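Local coordinates for protein glycerol dehydratase (Clostridium butyricum, PDB 1R9D) that is a B12-independent glycerol dehydratase of the glycyl radical family that binds glycerol and probably dehydrates it by radical chemistry, at residues 247-252 with 263-268; 600-605 with 669-674; 700-705 with 780-785. All blocks are in the same frame, centred on the assembly; numbering follows the deposited sequence.

Interaction 1 of 3, residues 247-252 with 263-268; sequences KICSKV and ACQLFW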
ATOM      1  N   LYS A 247      40.774  12.430  -9.365  1.00 34.58           N
ATOM      2  CA  LYS A 247      40.404  13.839  -9.278  1.00 35.12           C
ATOM      3  C   LYS A 247      38.998  14.097  -9.813  1.00 35.21           C
ATOM      4  O   LYS A 247      38.200  14.797  -9.188  1.00 35.42           O
ATOM      5  CB  LYS A 247      41.398  14.701 -10.059  1.00 36.13           C
ATOM      6  CG  LYS A 247      41.035  16.177 -10.074  1.00 37.78           C
ATOM      7  CD  LYS A 247      42.036  17.007 -10.861  1.00 40.50           C
ATOM      8  CE  LYS A 247      41.655  18.481 -10.830  1.00 41.93           C
ATOM      9  NZ  LYS A 247      42.670  19.338 -11.507  1.00 43.67           N
ATOM     10  N   ILE A 248      38.705  13.533 -10.979  1.00 34.42           N
ATOM     11  CA  ILE A 248      37.398  13.713 -11.596  1.00 34.51           C
ATOM     12  C   ILE A 248      36.285  13.081 -10.771  1.00 34.03           C
ATOM     13  O   ILE A 248      35.237  13.694 -10.569  1.00 34.00           O
ATOM     14  CB  ILE A 248      37.386  13.136 -13.029  1.00 33.53           C
ATOM     15  CG1 ILE A 248      38.310  13.972 -13.915  1.00 34.32           C
ATOM     16  CG2 ILE A 248      35.974  13.146 -13.592  1.00 34.11           C
ATOM     17  CD1 ILE A 248      38.433  13.467 -15.320  1.00 34.18           C
ATOM     18  N   CYS A 249      36.510  11.862 -10.291  1.00 33.80           N
ATOM     19  CA  CYS A 249      35.505  11.181  -9.483  1.00 34.88           C
ATOM     20  C   CYS A 249      35.218  11.960  -8.200  1.00 36.00           C
ATOM     21  O   CYS A 249      34.071  12.040  -7.757  1.00 35.83           O
ATOM     22  CB  CYS A 249      35.961   9.759  -9.138  1.00 34.27           C
ATOM     23  SG  CYS A 249      35.926   8.591 -10.524  1.00 33.54           S
ATOM     24  N   SER A 250      36.256  12.542  -7.607  1.00 36.38           N
ATOM     25  CA  SER A 250      36.075  13.313  -6.383  1.00 37.58           C
ATOM     26  C   SER A 250      35.176  14.522  -6.603  1.00 37.48           C
ATOM     27  O   SER A 250      34.379  14.874  -5.733  1.00 38.65           O
ATOM     28  CB  SER A 250      37.428  13.775  -5.832  1.00 37.56           C
ATOM     29  OG  SER A 250      38.128  12.685  -5.258  1.00 39.01           O
ATOM     30  N   LYS A 251      35.300  15.159  -7.761  1.00 37.18           N
ATOM     31  CA  LYS A 251      34.477  16.322  -8.058  1.00 38.02           C
ATOM     32  C   LYS A 251      33.032  15.961  -8.409  1.00 37.93           C
ATOM     33  O   LYS A 251      32.095  16.469  -7.791  1.00 37.69           O
ATOM     34  CB  LYS A 251      35.067  17.134  -9.208  1.00 38.74           C
ATOM     35  CG  LYS A 251      34.174  18.300  -9.579  1.00 41.31           C
ATOM     36  CD  LYS A 251      34.616  19.015 -10.834  1.00 42.12           C
ATOM     37  CE  LYS A 251      33.611  20.105 -11.185  1.00 42.98           C
ATOM     38  NZ  LYS A 251      34.020  20.887 -12.382  1.00 44.76           N
ATOM     39  N   VAL A 252      32.850  15.089  -9.398  1.00 36.94           N
ATOM     40  CA  VAL A 252      31.500  14.710  -9.812  1.00 36.76           C
ATOM     41  C   VAL A 252      30.794  13.775  -8.838  1.00 36.95           C
ATOM     42  O   VAL A 252      29.698  13.289  -9.122  1.00 36.70           O
ATOM     43  CB  VAL A 252      31.494  14.061 -11.220  1.00 36.26           C
ATOM     44  CG1 VAL A 252      32.142  15.003 -12.218  1.00 35.59           C
ATOM     45  CG2 VAL A 252      32.207  12.714 -11.195  1.00 36.09           C
ATOM     46  N   ALA A 263      31.922  15.332 -17.698  1.00 29.00           N
ATOM     47  CA  ALA A 263      30.578  15.014 -18.181  1.00 28.71           C
ATOM     48  C   ALA A 263      30.486  13.531 -18.549  1.00 28.86           C
ATOM     49  O   ALA A 263      29.507  12.862 -18.215  1.00 28.28           O
ATOM     50  CB  ALA A 263      30.232  15.885 -19.386  1.00 29.74           C
ATOM     51  N   CYS A 264      31.510  13.013 -19.224  1.00 28.82           N
ATOM     52  CA  CYS A 264      31.526  11.601 -19.615  1.00 28.33           C
ATOM     53  C   CYS A 264      31.527  10.663 -18.413  1.00 27.75           C
ATOM     54  O   CYS A 264      30.831   9.645 -18.402  1.00 26.99           O
ATOM     55  CB  CYS A 264      32.752  11.292 -20.489  1.00 28.96           C
ATOM     56  SG  CYS A 264      32.676  11.952 -22.171  1.00 30.93           S
ATOM     57  N   GLN A 265      32.317  10.995 -17.396  1.00 27.45           N
ATOM     58  CA  GLN A 265      32.389  10.149 -16.211  1.00 26.68           C
ATOM     59  C   GLN A 265      31.110  10.206 -15.382  1.00 25.95           C
ATOM     60  O   GLN A 265      30.646   9.183 -14.890  1.00 25.97           O
ATOM     61  CB  GLN A 265      33.584  10.539 -15.337  1.00 26.99           C
ATOM     62  CG  GLN A 265      33.716   9.673 -14.089  1.00 27.22           C
ATOM     63  CD  GLN A 265      33.990   8.215 -14.411  1.00 27.88           C
ATOM     64  OE1 GLN A 265      35.108   7.845 -14.781  1.00 30.03           O
ATOM     65  NE2 GLN A 265      32.971   7.379 -14.276  1.00 27.72           N
ATOM     66  N   LEU A 266      30.542  11.398 -15.226  1.00 25.70           N
ATOM     67  CA  LEU A 266      29.315  11.543 -14.449  1.00 26.46           C
ATOM     68  C   LEU A 266      28.160  10.851 -15.178  1.00 26.52           C
ATOM     69  O   LEU A 266      27.293  10.232 -14.552  1.00 25.54           O
ATOM     70  CB  LEU A 266      29.002  13.027 -14.218  1.00 26.43           C
ATOM     71  CG  LEU A 266      27.742  13.353 -13.401  1.00 25.58           C
ATOM     72  CD1 LEU A 266      27.702  12.522 -12.127  1.00 25.61           C
ATOM     73  CD2 LEU A 266      27.727  14.836 -13.076  1.00 24.97           C
ATOM     74  N   PHE A 267      28.159  10.951 -16.504  1.00 26.76           N
ATOM     75  CA  PHE A 267      27.126  10.295 -17.300  1.00 26.11           C
ATOM     76  C   PHE A 267      27.129   8.806 -16.972  1.00 25.89           C
ATOM     77  O   PHE A 267      26.088   8.225 -16.672  1.00 25.08           O
ATOM     78  CB  PHE A 267      27.393  10.465 -18.798  1.00 26.43           C
ATOM     79  CG  PHE A 267      26.635   9.491 -19.654  1.00 26.62           C
ATOM     80  CD1 PHE A 267      25.286   9.691 -19.933  1.00 27.37           C
ATOM     81  CD2 PHE A 267      27.257   8.339 -20.129  1.00 25.69           C
ATOM     82  CE1 PHE A 267      24.569   8.752 -20.671  1.00 25.58           C
ATOM     83  CE2 PHE A 267      26.550   7.397 -20.865  1.00 27.13           C
ATOM     84  CZ  PHE A 267      25.197   7.607 -21.135  1.00 27.14           C
ATOM     85  N   TRP A 268      28.303   8.184 -17.034  1.00 25.56           N
ATOM     86  CA  TRP A 268      28.391   6.759 -16.759  1.00 25.57           C
ATOM     87  C   TRP A 268      27.960   6.381 -15.346  1.00 24.75           C
ATOM     88  O   TRP A 268      27.325   5.348 -15.158  1.00 25.14           O
ATOM     89  CB  TRP A 268      29.802   6.219 -17.038  1.00 26.01           C
ATOM     90  CG  TRP A 268      29.874   4.745 -16.803  1.00 25.74           C
ATOM     91  CD1 TRP A 268      30.538   4.104 -15.793  1.00 25.83           C
ATOM     92  CD2 TRP A 268      29.155   3.732 -17.516  1.00 26.65           C
ATOM     93  NE1 TRP A 268      30.270   2.758 -15.830  1.00 26.05           N
ATOM     94  CE2 TRP A 268      29.423   2.502 -16.877  1.00 26.90           C
ATOM     95  CE3 TRP A 268      28.305   3.746 -18.633  1.00 26.92           C
ATOM     96  CZ2 TRP A 268      28.869   1.290 -17.316  1.00 26.52           C
ATOM     97  CZ3 TRP A 268      27.754   2.541 -19.069  1.00 27.18           C
ATOM     98  CH2 TRP A 268      28.038   1.332 -18.411  1.00 27.50           C
TER
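Ile248 O is gripped by two backbone N-H groups of its own helix: Val252 N at 3.0 Å and, weakly, Lys251 N at 3.2 Å. The first bond sets Ile248 and Val252 one turn apart, and both side chains start toward 263-268. No hydrogen bond joins the two segments, so the contact is mainly apolar. The axes of 247-252 and 263-268 approach to 9.8 Å and cross at -63°, and few residues can meet.

Gln265 is the central partner. Its CG lies anti to the backbone N (chi1 -179°), which lays CG beside Ile248 and Cys249. The methyl group Ile248 CG2 comes obliquely against this chain, 3.9 Å from Gln265 CB. Cys249 SG reaches the same chain further along, 4.3 Å from Gln265 CG. Gln265 then bends at chi2 (64°). Its amide makes no hydrogen bond to 247-252; Gln265 NE2 is taken up by Val73 O in a neighbouring loop, which Cys249 also touches.

One turn on from Ile248, Val252 packs against Leu266, with Val252 CB 4.0 Å from Leu266 CB. Leu266 CD1 reaches past the side chain to the backbone, 3.7 Å from Val252 O. Beside it, Lys251 forms a salt bridge with Glu262 of the other helix, a further tie between the two.

This is the packing of two successive helices joined by a short loop, within the pyruvate formate lyase-like part of the chain. All the touching residues are buried. Gln265 contributes its CB and CG methylenes to the interface, while the amide finds a backbone partner elsewhere. The contact is probably held by dispersion and by exclusion of water, with the hydrogen bond and salt bridge at its margins.

Interaction 2 of 3, residues 600-605 with 669-674; sequences PKFGND and VSPSRG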
ATOM      1  N   PRO A 600      -1.587 -14.134 -53.011  1.00 27.02           N
ATOM      2  CA  PRO A 600      -0.797 -12.893 -52.919  1.00 27.32           C
ATOM      3  C   PRO A 600      -0.102 -12.723 -51.561  1.00 25.84           C
ATOM      4  O   PRO A 600      -0.717 -12.939 -50.523  1.00 25.72           O
ATOM      5  CB  PRO A 600      -1.835 -11.795 -53.163  1.00 27.85           C
ATOM      6  CG  PRO A 600      -2.887 -12.480 -53.982  1.00 28.47           C
ATOM      7  CD  PRO A 600      -2.993 -13.834 -53.325  1.00 27.63           C
ATOM      8  N   LYS A 601       1.166 -12.314 -51.580  1.00 25.73           N
ATOM      9  CA  LYS A 601       1.936 -12.132 -50.349  1.00 25.07           C
ATOM     10  C   LYS A 601       2.327 -10.682 -50.053  1.00 24.80           C
ATOM     11  O   LYS A 601       2.643  -9.904 -50.954  1.00 24.59           O
ATOM     12  CB  LYS A 601       3.205 -12.997 -50.397  1.00 25.30           C
ATOM     13  CG  LYS A 601       2.946 -14.502 -50.421  1.00 25.31           C
ATOM     14  CD  LYS A 601       2.441 -15.010 -49.077  1.00 26.35           C
ATOM     15  CE  LYS A 601       2.106 -16.504 -49.109  1.00 26.90           C
ATOM     16  NZ  LYS A 601       0.834 -16.789 -49.847  1.00 26.03           N
ATOM     17  N   PHE A 602       2.306 -10.340 -48.769  1.00 24.27           N
ATOM     18  CA  PHE A 602       2.667  -9.013 -48.284  1.00 24.41           C
ATOM     19  C   PHE A 602       4.118  -8.689 -48.645  1.00 24.06           C
ATOM     20  O   PHE A 602       4.999  -9.543 -48.537  1.00 24.60           O
ATOM     21  CB  PHE A 602       2.482  -8.995 -46.760  1.00 24.41           C
ATOM     22  CG  PHE A 602       2.874  -7.706 -46.097  1.00 24.57           C
ATOM     23  CD1 PHE A 602       2.154  -6.537 -46.328  1.00 25.49           C
ATOM     24  CD2 PHE A 602       3.935  -7.676 -45.189  1.00 25.16           C
ATOM     25  CE1 PHE A 602       2.476  -5.357 -45.662  1.00 24.80           C
ATOM     26  CE2 PHE A 602       4.268  -6.496 -44.514  1.00 25.06           C
ATOM     27  CZ  PHE A 602       3.534  -5.334 -44.753  1.00 25.67           C
ATOM     28  N   GLY A 603       4.371  -7.456 -49.079  1.00 23.91           N
ATOM     29  CA  GLY A 603       5.729  -7.066 -49.421  1.00 24.07           C
ATOM     30  C   GLY A 603       6.034  -6.961 -50.903  1.00 24.79           C
ATOM     31  O   GLY A 603       7.197  -6.827 -51.285  1.00 25.10           O
ATOM     32  N   ASN A 604       4.997  -7.014 -51.734  1.00 24.72           N
ATOM     33  CA  ASN A 604       5.155  -6.924 -53.188  1.00 25.16           C
ATOM     34  C   ASN A 604       4.339  -5.780 -53.783  1.00 25.66           C
ATOM     35  O   ASN A 604       4.118  -5.722 -55.000  1.00 26.10           O
ATOM     36  CB  ASN A 604       4.735  -8.244 -53.834  1.00 25.55           C
ATOM     37  CG  ASN A 604       5.667  -9.378 -53.475  1.00 25.35           C
ATOM     38  OD1 ASN A 604       6.791  -9.450 -53.972  1.00 26.74           O
ATOM     39  ND2 ASN A 604       5.215 -10.262 -52.592  1.00 25.50           N
ATOM     40  N   ASP A 605       3.895  -4.877 -52.917  1.00 26.03           N
ATOM     41  CA  ASP A 605       3.100  -3.717 -53.313  1.00 26.99           C
ATOM     42  C   ASP A 605       1.766  -4.112 -53.950  1.00 27.48           C
ATOM     43  O   ASP A 605       1.281  -3.441 -54.864  1.00 27.70           O
ATOM     44  CB  ASP A 605       3.904  -2.828 -54.275  1.00 28.48           C
ATOM     45  CG  ASP A 605       3.429  -1.377 -54.274  1.00 30.67           C
ATOM     46  OD1 ASP A 605       2.506  -1.038 -53.499  1.00 31.02           O
ATOM     47  OD2 ASP A 605       3.992  -0.568 -55.049  1.00 31.67           O
ATOM     48  N   VAL A 669       7.252  -5.694 -38.754  1.00 23.91           N
ATOM     49  CA  VAL A 669       6.311  -5.503 -39.852  1.00 23.22           C
ATOM     50  C   VAL A 669       6.966  -5.877 -41.183  1.00 23.67           C
ATOM     51  O   VAL A 669       6.481  -5.507 -42.251  1.00 24.31           O
ATOM     52  CB  VAL A 669       5.803  -4.041 -39.913  1.00 22.01           C
ATOM     53  CG1 VAL A 669       4.987  -3.739 -38.661  1.00 22.01           C
ATOM     54  CG2 VAL A 669       6.982  -3.070 -40.039  1.00 23.48           C
ATOM     55  N   SER A 670       8.074  -6.613 -41.107  1.00 24.12           N
ATOM     56  CA  SER A 670       8.804  -7.039 -42.301  1.00 24.37           C
ATOM     57  C   SER A 670       8.077  -8.184 -43.006  1.00 23.31           C
ATOM     58  O   SER A 670       7.420  -8.997 -42.364  1.00 24.29           O
ATOM     59  CB  SER A 670      10.210  -7.535 -41.922  1.00 25.88           C
ATOM     60  OG  SER A 670      10.869  -6.647 -41.039  1.00 28.57           O
ATOM     61  N   PRO A 671       8.186  -8.258 -44.342  1.00 23.82           N
ATOM     62  CA  PRO A 671       7.529  -9.334 -45.093  1.00 24.00           C
ATOM     63  C   PRO A 671       8.102 -10.684 -44.650  1.00 25.24           C
ATOM     64  O   PRO A 671       9.227 -10.741 -44.146  1.00 25.70           O
ATOM     65  CB  PRO A 671       7.894  -9.013 -46.542  1.00 23.80           C
ATOM     66  CG  PRO A 671       7.986  -7.516 -46.542  1.00 23.66           C
ATOM     67  CD  PRO A 671       8.740  -7.239 -45.251  1.00 23.03           C
ATOM     68  N   SER A 672       7.335 -11.759 -44.822  1.00 25.35           N
ATOM     69  CA  SER A 672       7.805 -13.096 -44.448  1.00 27.31           C
ATOM     70  C   SER A 672       8.962 -13.499 -45.356  1.00 27.46           C
ATOM     71  O   SER A 672       9.060 -13.032 -46.485  1.00 26.88           O
ATOM     72  CB  SER A 672       6.679 -14.128 -44.579  1.00 28.13           C
ATOM     73  OG  SER A 672       5.662 -13.911 -43.616  1.00 30.41           O
ATOM     74  N   ARG A 673       9.824 -14.380 -44.864  1.00 28.03           N
ATOM     75  CA  ARG A 673      10.987 -14.824 -45.629  1.00 30.18           C
ATOM     76  C   ARG A 673      10.643 -15.321 -47.028  1.00 29.56           C
ATOM     77  O   ARG A 673       9.715 -16.109 -47.204  1.00 29.80           O
ATOM     78  CB  ARG A 673      11.728 -15.933 -44.875  1.00 31.34           C
ATOM     79  CG  ARG A 673      10.901 -17.181 -44.649  1.00 32.97           C
ATOM     80  CD  ARG A 673      11.741 -18.307 -44.068  1.00 35.15           C
ATOM     81  NE  ARG A 673      12.196 -18.018 -42.708  1.00 35.60           N
ATOM     82  CZ  ARG A 673      12.791 -18.909 -41.922  1.00 35.47           C
ATOM     83  NH1 ARG A 673      13.007 -20.141 -42.364  1.00 35.37           N
ATOM     84  NH2 ARG A 673      13.155 -18.574 -40.692  1.00 36.25           N
ATOM     85  N   GLY A 674      11.406 -14.842 -48.008  1.00 30.42           N
ATOM     86  CA  GLY A 674      11.220 -15.238 -49.395  1.00 30.95           C
ATOM     87  C   GLY A 674       9.934 -14.798 -50.069  1.00 31.38           C
ATOM     88  O   GLY A 674       9.707 -15.121 -51.238  1.00 31.05           O
TER
HETATM   89  O   HOH W   1       4.956 -11.636 -46.346  1.00 30.84           O
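Phe602 makes the main approach to 669-674. Its CG is anti to the backbone N (chi1 177°), and the ring extends toward Val669. There the edge of the ring meets a carbonyl: Phe602 CE2 lies 3.3 Å from Val669 O, which sits in the ring plane. On the same ring, Phe602 CD2 is 4.0 Å from Pro671 CA. The Phe602 carbonyl faces the proline too, with Phe602 O 3.6 Å from Pro671 CB. One water donates to Phe602 O at 3.0 Å and accepts from Ser672 N at 2.8 Å, so it bridges the two backbones. Helices 607-624 and 680-687 also pack on the Phe602 ring.

Gly603 follows at a positive phi of 105°. Its CA lies 3.7 Å from Pro671 CG. A CB here would clash with that atom and with the preceding carbonyl O, so the position needs a glycine.

Asn604 turns back on its own loop. Asn604 ND2 bonds to Lys601 O at 3.1 Å, fairly straight (165°) but from above the carbonyl plane. Asn604 also bonds to Cys675, Val677 and Ser678, further along the same loop as 669-674.

The loop between helices 590-597 and 607-624, in the pyruvate formate lyase-like range, thus packs on a loop of the glycine radical range. Val669 O is buried with no hydrogen-bond partner in the model. The weakly positive C-H edge of Phe602 may compensate it in part, and the water supplies the polar link.

Interaction 3 of 3, residues 700-705 with 780-785; sequences LFNQKF and IARTEH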
ATOM      1  N   LEU A 700       8.763  -2.151 -36.196  1.00 23.56           N
ATOM      2  CA  LEU A 700      10.120  -2.469 -36.627  1.00 24.37           C
ATOM      3  C   LEU A 700      10.182  -3.107 -38.015  1.00 22.26           C
ATOM      4  O   LEU A 700       9.517  -4.108 -38.281  1.00 23.46           O
ATOM      5  CB  LEU A 700      10.757  -3.396 -35.587  1.00 24.85           C
ATOM      6  CG  LEU A 700      12.237  -3.773 -35.704  1.00 25.39           C
ATOM      7  CD1 LEU A 700      12.795  -3.999 -34.318  1.00 28.61           C
ATOM      8  CD2 LEU A 700      12.391  -5.017 -36.558  1.00 27.15           C
ATOM      9  N   PHE A 701      11.007  -2.531 -38.881  1.00 21.44           N
ATOM     10  CA  PHE A 701      11.159  -3.021 -40.246  1.00 22.33           C
ATOM     11  C   PHE A 701      12.613  -3.406 -40.549  1.00 22.62           C
ATOM     12  O   PHE A 701      13.501  -2.558 -40.526  1.00 21.54           O
ATOM     13  CB  PHE A 701      10.650  -1.937 -41.208  1.00 22.86           C
ATOM     14  CG  PHE A 701      10.723  -2.308 -42.668  1.00 23.97           C
ATOM     15  CD1 PHE A 701      10.672  -3.639 -43.077  1.00 23.84           C
ATOM     16  CD2 PHE A 701      10.801  -1.313 -43.637  1.00 23.08           C
ATOM     17  CE1 PHE A 701      10.697  -3.972 -44.437  1.00 23.57           C
ATOM     18  CE2 PHE A 701      10.823  -1.637 -45.004  1.00 24.07           C
ATOM     19  CZ  PHE A 701      10.771  -2.966 -45.398  1.00 24.26           C
ATOM     20  N   ASN A 702      12.840  -4.693 -40.815  1.00 22.34           N
ATOM     21  CA  ASN A 702      14.174  -5.218 -41.129  1.00 24.16           C
ATOM     22  C   ASN A 702      14.342  -5.477 -42.619  1.00 24.64           C
ATOM     23  O   ASN A 702      13.442  -6.019 -43.262  1.00 25.53           O
ATOM     24  CB  ASN A 702      14.416  -6.575 -40.455  1.00 24.69           C
ATOM     25  CG  ASN A 702      15.071  -6.473 -39.094  1.00 26.24           C
ATOM     26  OD1 ASN A 702      15.990  -5.680 -38.881  1.00 27.30           O
ATOM     27  ND2 ASN A 702      14.621  -7.315 -38.169  1.00 25.81           N
ATOM     28  N   GLN A 703      15.497  -5.101 -43.154  1.00 25.21           N
ATOM     29  CA  GLN A 703      15.834  -5.387 -44.541  1.00 25.72           C
ATOM     30  C   GLN A 703      17.293  -5.836 -44.548  1.00 26.41           C
ATOM     31  O   GLN A 703      18.104  -5.356 -43.752  1.00 24.54           O
ATOM     32  CB  GLN A 703      15.602  -4.177 -45.455  1.00 27.65           C
ATOM     33  CG  GLN A 703      14.163  -4.133 -45.986  1.00 29.54           C
ATOM     34  CD  GLN A 703      14.004  -3.300 -47.248  1.00 30.48           C
ATOM     35  OE1 GLN A 703      13.088  -3.523 -48.044  1.00 33.45           O
ATOM     36  NE2 GLN A 703      14.884  -2.335 -47.432  1.00 29.43           N
ATOM     37  N   LYS A 704      17.607  -6.797 -45.412  1.00 25.46           N
ATOM     38  CA  LYS A 704      18.958  -7.337 -45.507  1.00 27.04           C
ATOM     39  C   LYS A 704      19.472  -7.206 -46.931  1.00 27.36           C
ATOM     40  O   LYS A 704      18.807  -7.625 -47.877  1.00 27.38           O
ATOM     41  CB  LYS A 704      18.967  -8.811 -45.084  1.00 26.59           C
ATOM     42  CG  LYS A 704      20.352  -9.450 -45.106  1.00 28.04           C
ATOM     43  CD  LYS A 704      20.345 -10.844 -44.492  1.00 29.69           C
ATOM     44  CE  LYS A 704      19.542 -11.826 -45.322  1.00 29.94           C
ATOM     45  NZ  LYS A 704      19.611 -13.210 -44.772  1.00 29.67           N
ATOM     46  N   PHE A 705      20.658  -6.627 -47.075  1.00 27.08           N
ATOM     47  CA  PHE A 705      21.249  -6.436 -48.394  1.00 27.97           C
ATOM     48  C   PHE A 705      22.534  -7.202 -48.640  1.00 28.78           C
ATOM     49  O   PHE A 705      23.339  -7.414 -47.728  1.00 28.42           O
ATOM     50  CB  PHE A 705      21.546  -4.955 -48.644  1.00 27.84           C
ATOM     51  CG  PHE A 705      20.348  -4.156 -49.049  1.00 28.79           C
ATOM     52  CD1 PHE A 705      19.612  -3.451 -48.106  1.00 30.27           C
ATOM     53  CD2 PHE A 705      19.936  -4.136 -50.378  1.00 29.91           C
ATOM     54  CE1 PHE A 705      18.474  -2.730 -48.481  1.00 29.72           C
ATOM     55  CE2 PHE A 705      18.805  -3.425 -50.762  1.00 29.64           C
ATOM     56  CZ  PHE A 705      18.072  -2.718 -49.812  1.00 31.13           C
ATOM     57  N   ILE A 780      19.668 -15.901 -41.059  1.00 25.84           N
ATOM     58  CA  ILE A 780      20.263 -16.349 -42.316  1.00 26.63           C
ATOM     59  C   ILE A 780      19.180 -16.571 -43.381  1.00 26.31           C
ATOM     60  O   ILE A 780      19.409 -16.329 -44.569  1.00 27.09           O
ATOM     61  CB  ILE A 780      21.060 -17.667 -42.099  1.00 26.10           C
ATOM     62  CG1 ILE A 780      22.292 -17.382 -41.237  1.00 26.95           C
ATOM     63  CG2 ILE A 780      21.476 -18.264 -43.434  1.00 27.68           C
ATOM     64  CD1 ILE A 780      23.004 -18.633 -40.736  1.00 27.68           C
ATOM     65  N   ALA A 781      18.002 -17.011 -42.946  1.00 26.59           N
ATOM     66  CA  ALA A 781      16.897 -17.298 -43.862  1.00 26.72           C
ATOM     67  C   ALA A 781      16.150 -16.073 -44.386  1.00 27.32           C
ATOM     68  O   ALA A 781      15.333 -16.186 -45.303  1.00 27.06           O
ATOM     69  CB  ALA A 781      15.914 -18.258 -43.201  1.00 27.55           C
ATOM     70  N   ARG A 782      16.426 -14.908 -43.816  1.00 26.81           N
ATOM     71  CA  ARG A 782      15.759 -13.691 -44.262  1.00 27.34           C
ATOM     72  C   ARG A 782      16.069 -13.390 -45.720  1.00 27.71           C
ATOM     73  O   ARG A 782      17.136 -13.737 -46.231  1.00 25.95           O
ATOM     74  CB  ARG A 782      16.188 -12.510 -43.398  1.00 26.32           C
ATOM     75  CG  ARG A 782      15.661 -12.587 -41.984  1.00 26.16           C
ATOM     76  CD  ARG A 782      16.239 -11.480 -41.125  1.00 27.37           C
ATOM     77  NE  ARG A 782      15.797 -11.606 -39.741  1.00 28.03           N
ATOM     78  CZ  ARG A 782      16.221 -10.831 -38.749  1.00 29.42           C
ATOM     79  NH1 ARG A 782      17.101  -9.869 -38.990  1.00 27.78           N
ATOM     80  NH2 ARG A 782      15.762 -11.021 -37.518  1.00 29.08           N
ATOM     81  N   THR A 783      15.125 -12.734 -46.387  1.00 28.43           N
ATOM     82  CA  THR A 783      15.301 -12.367 -47.785  1.00 29.07           C
ATOM     83  C   THR A 783      16.522 -11.470 -47.948  1.00 29.41           C
ATOM     84  O   THR A 783      16.742 -10.558 -47.153  1.00 28.77           O
ATOM     85  CB  THR A 783      14.085 -11.590 -48.317  1.00 28.92           C
ATOM     86  OG1 THR A 783      12.895 -12.364 -48.125  1.00 30.57           O
ATOM     87  CG2 THR A 783      14.265 -11.281 -49.799  1.00 30.38           C
ATOM     88  N   GLU A 784      17.319 -11.734 -48.977  1.00 29.63           N
ATOM     89  CA  GLU A 784      18.493 -10.918 -49.251  1.00 30.64           C
ATOM     90  C   GLU A 784      18.189 -10.096 -50.495  1.00 31.11           C
ATOM     91  O   GLU A 784      17.931 -10.655 -51.558  1.00 30.03           O
ATOM     92  CB  GLU A 784      19.721 -11.794 -49.499  1.00 33.06           C
ATOM     93  CG  GLU A 784      20.920 -11.017 -50.020  1.00 37.30           C
ATOM     94  CD  GLU A 784      22.122 -11.904 -50.297  1.00 40.23           C
ATOM     95  OE1 GLU A 784      22.803 -12.309 -49.329  1.00 42.21           O
ATOM     96  OE2 GLU A 784      22.378 -12.205 -51.483  1.00 41.83           O
ATOM     97  N   HIS A 785      18.222  -8.774 -50.360  1.00 30.29           N
ATOM     98  CA  HIS A 785      17.928  -7.878 -51.475  1.00 30.53           C
ATOM     99  C   HIS A 785      19.148  -7.281 -52.157  1.00 30.84           C
ATOM    100  O   HIS A 785      20.262  -7.312 -51.638  1.00 30.75           O
ATOM    101  CB  HIS A 785      17.062  -6.702 -50.999  1.00 30.02           C
ATOM    102  CG  HIS A 785      15.649  -7.070 -50.674  1.00 30.73           C
ATOM    103  ND1 HIS A 785      14.717  -7.368 -51.643  1.00 30.94           N
ATOM    104  CD2 HIS A 785      15.005  -7.171 -49.488  1.00 31.48           C
ATOM    105  CE1 HIS A 785      13.558  -7.635 -51.067  1.00 31.30           C
ATOM    106  NE2 HIS A 785      13.706  -7.522 -49.760  1.00 31.17           N
TER
HETATM  107  O   HOH W   2      15.454  -8.393 -46.138  1.00 26.92           O
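Phe705 and His785 form a single backbone bridge between two segments running the same general way, in which His785 N donates to Lys704 O at 2.8 Å. A water extends the link, accepting from Lys704 N at 2.8 Å and donating to Thr783 O at 2.7 Å.

The Lys704 side chain lies alongside 782-784. It leaves anti to the backbone N and bends at chi3 (67°), which brings the ammonium group to the end of helix 773-781. Lys704 NZ donates to Arg782 O at 2.9 Å, from above the carbonyl plane, and also bonds to Ile779 O. Carbonyls at a helix C-terminus probably stabilise the positive charge.

The Asn702 amide crosses the Arg782 guanidinium obliquely. Asn702 ND2 lies over one face of the guanidinium, 3.7 Å from Arg782 NH1, with the two planes 27° apart. Each group is held by others: Asn702 ND2 by Asp667, and Arg782 NH2 by Val761 O, two residues before Gly763, the predicted radical site.

At the other end, Phe705 CE2 touches His785 CB at 3.7 Å, and Phe705 CD2 lies 3.4 Å from His785 O. The Asp676 carboxylate bonds both His785 NE2 and Thr783 OG1. Thr783 CG2 covers one face of the imidazole, toward its rim. Together these contacts probably fix the turn of the ring.

Strand 702-705 is an outermost strand, within this chain, of a five-strand mixed sheet and pairs with 733-738. The sheet is probably part of the ten-strand barrel of glycyl radical enzymes. After helix 773-781, residues 782-785 run along the strand, near the C-terminus. Ile780 rests on helix 741-749, while Phe705 and His785 both touch Pro680 at the start of helix 680-687.

How the interactions relate
Interactions 2 and 3 are neighbours, their centres about 11 Å apart. Ser670 OG meets Asn702 N at 2.8 Å and Val669 N meets Leu700 O at 2.8 Å, both probable hydrogen bonds. Gly674 N also bonds to Thr783 OG1. Loop 669-674 therefore links 600-605 to both segments of interaction 3. Bound glycerol lies about 12 Å from the side chain of Asn702 and about 14 Å from that of Val669, so neither of these side chains touches the glycerol. Interaction 1 stands apart. Its centre is about 49 Å from that of interaction 2, across the chain's centre, and about 42 Å from that of interaction 3.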